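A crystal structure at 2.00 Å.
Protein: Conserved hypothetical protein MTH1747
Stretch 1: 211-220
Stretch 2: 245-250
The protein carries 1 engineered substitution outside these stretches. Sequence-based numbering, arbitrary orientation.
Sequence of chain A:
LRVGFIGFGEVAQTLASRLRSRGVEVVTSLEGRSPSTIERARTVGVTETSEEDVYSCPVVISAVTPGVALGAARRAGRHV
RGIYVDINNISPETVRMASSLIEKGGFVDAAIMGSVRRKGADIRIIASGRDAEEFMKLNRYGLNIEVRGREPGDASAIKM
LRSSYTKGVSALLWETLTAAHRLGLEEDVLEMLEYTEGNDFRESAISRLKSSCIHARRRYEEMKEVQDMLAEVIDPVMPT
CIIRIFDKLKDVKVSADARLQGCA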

ATOM      1  N   SER A 211     -11.794   9.056   4.837  1.00 44.78           N
ATOM      2  CA  SER A 211     -12.830   8.588   3.924  1.00 46.81           C
ATOM      3  C   SER A 211     -13.216   7.137   4.205  1.00 47.55           C
ATOM      4  O   SER A 211     -14.401   6.787   4.172  1.00 46.61           O
ATOM      5  N   SER A 212     -12.215   6.305   4.502  1.00 46.84           N
ATOM      6  CA  SER A 212     -12.436   4.888   4.795  1.00 47.40           C
ATOM      7  C   SER A 212     -13.286   4.676   6.038  1.00 46.75           C
ATOM      8  O   SER A 212     -14.029   3.691   6.139  1.00 46.58           O
ATOM      9  N   CYS A 213     -13.158   5.579   7.002  1.00 45.92           N
ATOM     10  CA  CYS A 213     -13.938   5.465   8.228  1.00 47.69           C
ATOM     11  C   CYS A 213     -15.348   6.028   8.027  1.00 45.35           C
ATOM     12  O   CYS A 213     -16.334   5.423   8.449  1.00 45.69           O
ATOM     13  N   ILE A 214     -15.433   7.156   7.328  1.00 44.39           N
ATOM     14  CA  ILE A 214     -16.703   7.817   7.037  1.00 44.70           C
ATOM     15  C   ILE A 214     -17.608   6.865   6.241  1.00 45.37           C
ATOM     16  O   ILE A 214     -18.766   6.635   6.608  1.00 46.43           O
ATOM     17  N   HIS A 215     -17.038   6.238   5.216  1.00 43.83           N
ATOM     18  CA  HIS A 215     -17.778   5.319   4.355  1.00 42.73           C
ATOM     19  C   HIS A 215     -17.487   3.860   4.636  1.00 40.59           C
ATOM     20  O   HIS A 215     -17.532   3.024   3.725  1.00 40.43           O
ATOM     21  N   ALA A 216     -17.250   3.537   5.902  1.00 39.38           N
ATOM     22  CA  ALA A 216     -16.925   2.168   6.296  1.00 38.42           C
ATOM     23  C   ALA A 216     -17.964   1.112   5.917  1.00 40.08           C
ATOM     24  O   ALA A 216     -17.612  -0.009   5.523  1.00 37.61           O
ATOM     25  N   ARG A 217     -19.238   1.464   6.043  1.00 41.77           N
ATOM     26  CA  ARG A 217     -20.306   0.526   5.721  1.00 42.15           C
ATOM     27  C   ARG A 217     -20.298   0.157   4.239  1.00 39.69           C
ATOM     28  O   ARG A 217     -20.374  -1.025   3.890  1.00 39.37           O
ATOM     29  N   ARG A 218     -20.192   1.170   3.383  1.00 39.15           N
ATOM     30  CA  ARG A 218     -20.150   0.955   1.941  1.00 40.31           C
ATOM     31  C   ARG A 218     -18.868   0.208   1.556  1.00 38.39           C
ATOM     32  O   ARG A 218     -18.906  -0.697   0.724  1.00 35.62           O
ATOM     33  N   ARG A 219     -17.749   0.570   2.190  1.00 35.22           N
ATOM     34  CA  ARG A 219     -16.467  -0.071   1.923  1.00 33.83           C
ATOM     35  C   ARG A 219     -16.505  -1.564   2.223  1.00 29.98           C
ATOM     36  O   ARG A 219     -15.867  -2.363   1.535  1.00 28.62           O
ATOM     37  N   TYR A 220     -17.215  -1.927   3.284  1.00 27.33           N
ATOM     38  CA  TYR A 220     -17.337  -3.320   3.686  1.00 29.59           C
ATOM     39  C   TYR A 220     -18.076  -4.126   2.615  1.00 28.77           C
ATOM     40  O   TYR A 220     -17.641  -5.231   2.254  1.00 26.99           O
ATOM     41  N   ILE A 245     -11.119  -5.756   8.977  1.00 31.60           N
ATOM     42  CA  ILE A 245     -10.831  -4.377   9.388  1.00 31.51           C
ATOM     43  C   ILE A 245     -12.044  -3.488   9.087  1.00 33.17           C
ATOM     44  O   ILE A 245     -12.470  -2.686   9.931  1.00 31.46           O
ATOM     45  N   PHE A 246     -12.586  -3.592   7.876  1.00 34.75           N
ATOM     46  CA  PHE A 246     -13.739  -2.766   7.536  1.00 37.55           C
ATOM     47  C   PHE A 246     -14.954  -3.111   8.388  1.00 40.99           C
ATOM     48  O   PHE A 246     -15.785  -2.243   8.672  1.00 41.06           O
ATOM     49  N   ASP A 247     -14.998  -4.354   8.855  1.00 43.36           N
ATOM     50  CA  ASP A 247     -16.058  -4.830   9.733  1.00 50.11           C
ATOM     51  C   ASP A 247     -15.964  -3.974  11.019  1.00 52.19           C
ATOM     52  O   ASP A 247     -16.964  -3.449  11.504  1.00 53.65           O
ATOM     53  N   LYS A 248     -14.742  -3.760  11.504  1.00 53.69           N
ATOM     54  CA  LYS A 248     -14.507  -2.949  12.695  1.00 54.79           C
ATOM     55  C   LYS A 248     -14.835  -1.475  12.475  1.00 56.40           C
ATOM     56  O   LYS A 248     -15.487  -0.852  13.305  1.00 58.28           O
ATOM     57  N   LEU A 249     -14.337  -0.914  11.378  1.00 56.66           N
ATOM     58  CA  LEU A 249     -14.551   0.497  11.055  1.00 57.87           C
ATOM     59  C   LEU A 249     -15.999   1.015  11.075  1.00 59.35           C
ATOM     60  O   LEU A 249     -16.217   2.229  11.135  1.00 59.58           O
ATOM     61  N   LYS A 250     -16.976   0.110  11.012  1.00 61.04           N
ATOM     62  CA  LYS A 250     -18.389   0.497  11.013  1.00 63.66           C
ATOM     63  C   LYS A 250     -18.852   1.083  12.351  1.00 64.98           C
ATOM     64  O   LYS A 250     -19.018   0.362  13.336  1.00 67.27           O
TER

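The helix spanning 216-220 runs nearly antiparallel to helix 245-249, at 154° between their directions and 8.4 Å at closest approach of the axes. Together the two stretches bury 525 Å², and no hydrogen bond crosses between them; the contact combines apolar side-chain packing with van der Waals contacts of polar and charged residues.

F246 and K250 have the most surface covered by the opposing stretch, followed by Y220. F246 points toward stretch 1 with chi1 m (-80°), and its ring meets R219 over one face and S212 at the edge. R219 CB lies over one face of the ring, 3.6 Å from F246 CD2 and 4.0 Å from the ring centroid, a CH-pi contact. R219 itself adopts m for chi1, and although its CA-to-CB bond points toward stretch 2, the end of the side chain leads away. At the ring edge, S212 CB approaches F246 CE2 at 4.0 Å; the S212 hydroxyl is satisfied by a hydrogen bond elsewhere in the structure.

Y220, with chi1 t, also points inward. Its CB sits 4.2 Å from F246 CB, and its ring extends beside the backbone of stretch 2, with Y220 CD1 3.9 Å from D247 N.

K250 leaves sideways and bends back along stretch 1: chi1 is m, chi2 is off-well at 131°, and chi3 and chi4 are both p. This path brings K250 CG to 4.0 Å from R217 CA and K250 NZ to 4.1 Å from Y220 CD2. The ammonium gains no salt bridge here; instead K250 NZ lies 4.4 Å from R217 NE, a proximity of like charges.

A216 and L249 both point toward the other stretch and meet closely: A216 CB is 3.6 Å from L249 CB and 3.4 Å from L249 O. L249, in the m,t rotamer, extends the apolar contact to C213, with L249 CD2 4.0 Å from C213 SG.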

ATOM      1  CB  SER A 211     -12.361   8.709   2.480  1.00 49.40           C
ATOM      2  OG  SER A 211     -11.772   9.976   2.245  1.00 52.13           O
ATOM      3  CB  SER A 212     -11.095   4.141   4.946  1.00 48.20           C
ATOM      4  OG  SER A 212     -10.563   3.800   3.672  1.00 50.08           O
ATOM      5  CB  CYS A 213     -13.203   6.163   9.371  1.00 50.71           C
ATOM      6  SG  CYS A 213     -11.527   5.483   9.574  1.00 57.54           S
ATOM      7  CB  ILE A 214     -16.456   9.133   6.227  1.00 45.71           C
ATOM      8  CG1 ILE A 214     -15.771  10.184   7.117  1.00 45.84           C
ATOM      9  CG2 ILE A 214     -17.765   9.678   5.650  1.00 46.51           C
ATOM     10  CD1 ILE A 214     -15.192  11.393   6.362  1.00 45.38           C
ATOM     11  CB  HIS A 215     -17.454   5.617   2.893  1.00 44.26           C
ATOM     12  CG  HIS A 215     -17.753   7.025   2.480  1.00 47.01           C
ATOM     13  ND1 HIS A 215     -19.033   7.540   2.457  1.00 47.46           N
ATOM     14  CD2 HIS A 215     -16.944   8.010   2.019  1.00 48.71           C
ATOM     15  CE1 HIS A 215     -19.002   8.776   1.990  1.00 47.73           C
ATOM     16  NE2 HIS A 215     -17.747   9.086   1.716  1.00 49.26           N
ATOM     17  CB  ALA A 216     -16.645   2.109   7.780  1.00 39.12           C
ATOM     18  CB  ARG A 217     -21.661   1.100   6.126  1.00 46.96           C
ATOM     19  CG  ARG A 217     -22.836   0.162   5.858  1.00 52.89           C
ATOM     20  CD  ARG A 217     -24.065   0.542   6.683  1.00 58.91           C
ATOM     21  NE  ARG A 217     -23.923   0.162   8.091  1.00 62.93           N
ATOM     22  CZ  ARG A 217     -23.401   0.938   9.039  1.00 64.15           C
ATOM     23  NH1 ARG A 217     -22.965   2.160   8.744  1.00 64.09           N
ATOM     24  NH2 ARG A 217     -23.283   0.473  10.279  1.00 64.11           N
ATOM     25  CB  ARG A 218     -20.251   2.285   1.183  1.00 44.75           C
ATOM     26  CG  ARG A 218     -20.178   2.157  -0.361  1.00 50.11           C
ATOM     27  CD  ARG A 218     -21.327   1.307  -0.958  1.00 55.77           C
ATOM     28  NE  ARG A 218     -21.085   0.925  -2.362  1.00 60.32           N
ATOM     29  CZ  ARG A 218     -21.268  -0.303  -2.858  1.00 62.86           C
ATOM     30  NH1 ARG A 218     -21.702  -1.287  -2.076  1.00 63.80           N
ATOM     31  NH2 ARG A 218     -20.989  -0.560  -4.134  1.00 63.78           N
ATOM     32  CB  ARG A 219     -15.347   0.568   2.761  1.00 37.00           C
ATOM     33  CG  ARG A 219     -14.947   1.973   2.342  1.00 41.10           C
ATOM     34  CD  ARG A 219     -14.293   2.006   0.963  1.00 43.55           C
ATOM     35  NE  ARG A 219     -13.496   3.215   0.819  1.00 46.14           N
ATOM     36  CZ  ARG A 219     -13.985   4.416   0.534  1.00 48.26           C
ATOM     37  NH1 ARG A 219     -15.290   4.579   0.335  1.00 49.41           N
ATOM     38  NH2 ARG A 219     -13.175   5.472   0.538  1.00 49.80           N
ATOM     39  CB  TYR A 220     -18.068  -3.429   5.018  1.00 32.56           C
ATOM     40  CG  TYR A 220     -18.293  -4.844   5.439  1.00 36.25           C
ATOM     41  CD1 TYR A 220     -17.249  -5.605   5.949  1.00 37.62           C
ATOM     42  CD2 TYR A 220     -19.555  -5.434   5.330  1.00 39.31           C
ATOM     43  CE1 TYR A 220     -17.437  -6.914   6.348  1.00 40.89           C
ATOM     44  CE2 TYR A 220     -19.761  -6.755   5.728  1.00 42.42           C
ATOM     45  CZ  TYR A 220     -18.695  -7.487   6.238  1.00 43.17           C
ATOM     46  OH  TYR A 220     -18.876  -8.792   6.644  1.00 45.36           O
ATOM     47  CB  ILE A 245      -9.582  -3.777   8.656  1.00 30.92           C
ATOM     48  CG1 ILE A 245      -8.287  -4.473   9.101  1.00 31.98           C
ATOM     49  CG2 ILE A 245      -9.505  -2.277   8.877  1.00 29.03           C
ATOM     50  CD1 ILE A 245      -7.881  -4.207  10.530  1.00 33.20           C
ATOM     51  CB  PHE A 246     -14.032  -2.809   6.044  1.00 38.42           C
ATOM     52  CG  PHE A 246     -13.130  -1.912   5.249  1.00 37.82           C
ATOM     53  CD1 PHE A 246     -12.209  -2.435   4.358  1.00 38.32           C
ATOM     54  CD2 PHE A 246     -13.151  -0.530   5.458  1.00 40.97           C
ATOM     55  CE1 PHE A 246     -11.312  -1.604   3.682  1.00 35.46           C
ATOM     56  CE2 PHE A 246     -12.260   0.308   4.792  1.00 39.73           C
ATOM     57  CZ  PHE A 246     -11.333  -0.244   3.898  1.00 39.20           C
ATOM     58  CB  ASP A 247     -15.824  -6.320  10.035  1.00 52.97           C
ATOM     59  CG  ASP A 247     -17.026  -7.000  10.673  1.00 57.10           C
ATOM     60  OD1 ASP A 247     -18.170  -6.722  10.252  1.00 59.56           O
ATOM     61  OD2 ASP A 247     -16.827  -7.838  11.583  1.00 58.53           O
ATOM     62  CB  LYS A 248     -13.047  -3.031  13.125  1.00 53.35           C
ATOM     63  CG  LYS A 248     -12.591  -4.361  13.637  1.00 52.55           C
ATOM     64  CD  LYS A 248     -11.138  -4.251  14.069  1.00 51.16           C
ATOM     65  CE  LYS A 248     -10.685  -5.513  14.734  1.00 51.22           C
ATOM     66  NZ  LYS A 248      -9.307  -5.365  15.240  1.00 51.20           N
ATOM     67  CB  LEU A 249     -13.902   0.840   9.707  1.00 57.02           C
ATOM     68  CG  LEU A 249     -12.376   0.779   9.571  1.00 55.46           C
ATOM     69  CD1 LEU A 249     -11.954   1.257   8.191  1.00 55.49           C
ATOM     70  CD2 LEU A 249     -11.739   1.645  10.614  1.00 54.89           C
ATOM     71  CB  LYS A 250     -19.270  -0.693  10.631  1.00 63.82           C
ATOM     72  CG  LYS A 250     -19.172  -1.097   9.170  1.00 64.83           C
ATOM     73  CD  LYS A 250     -18.948  -2.594   9.024  1.00 66.16           C
ATOM     74  CE  LYS A 250     -20.162  -3.408   9.428  1.00 67.00           C
ATOM     75  NZ  LYS A 250     -21.233  -3.344   8.393  1.00 67.59           N
TER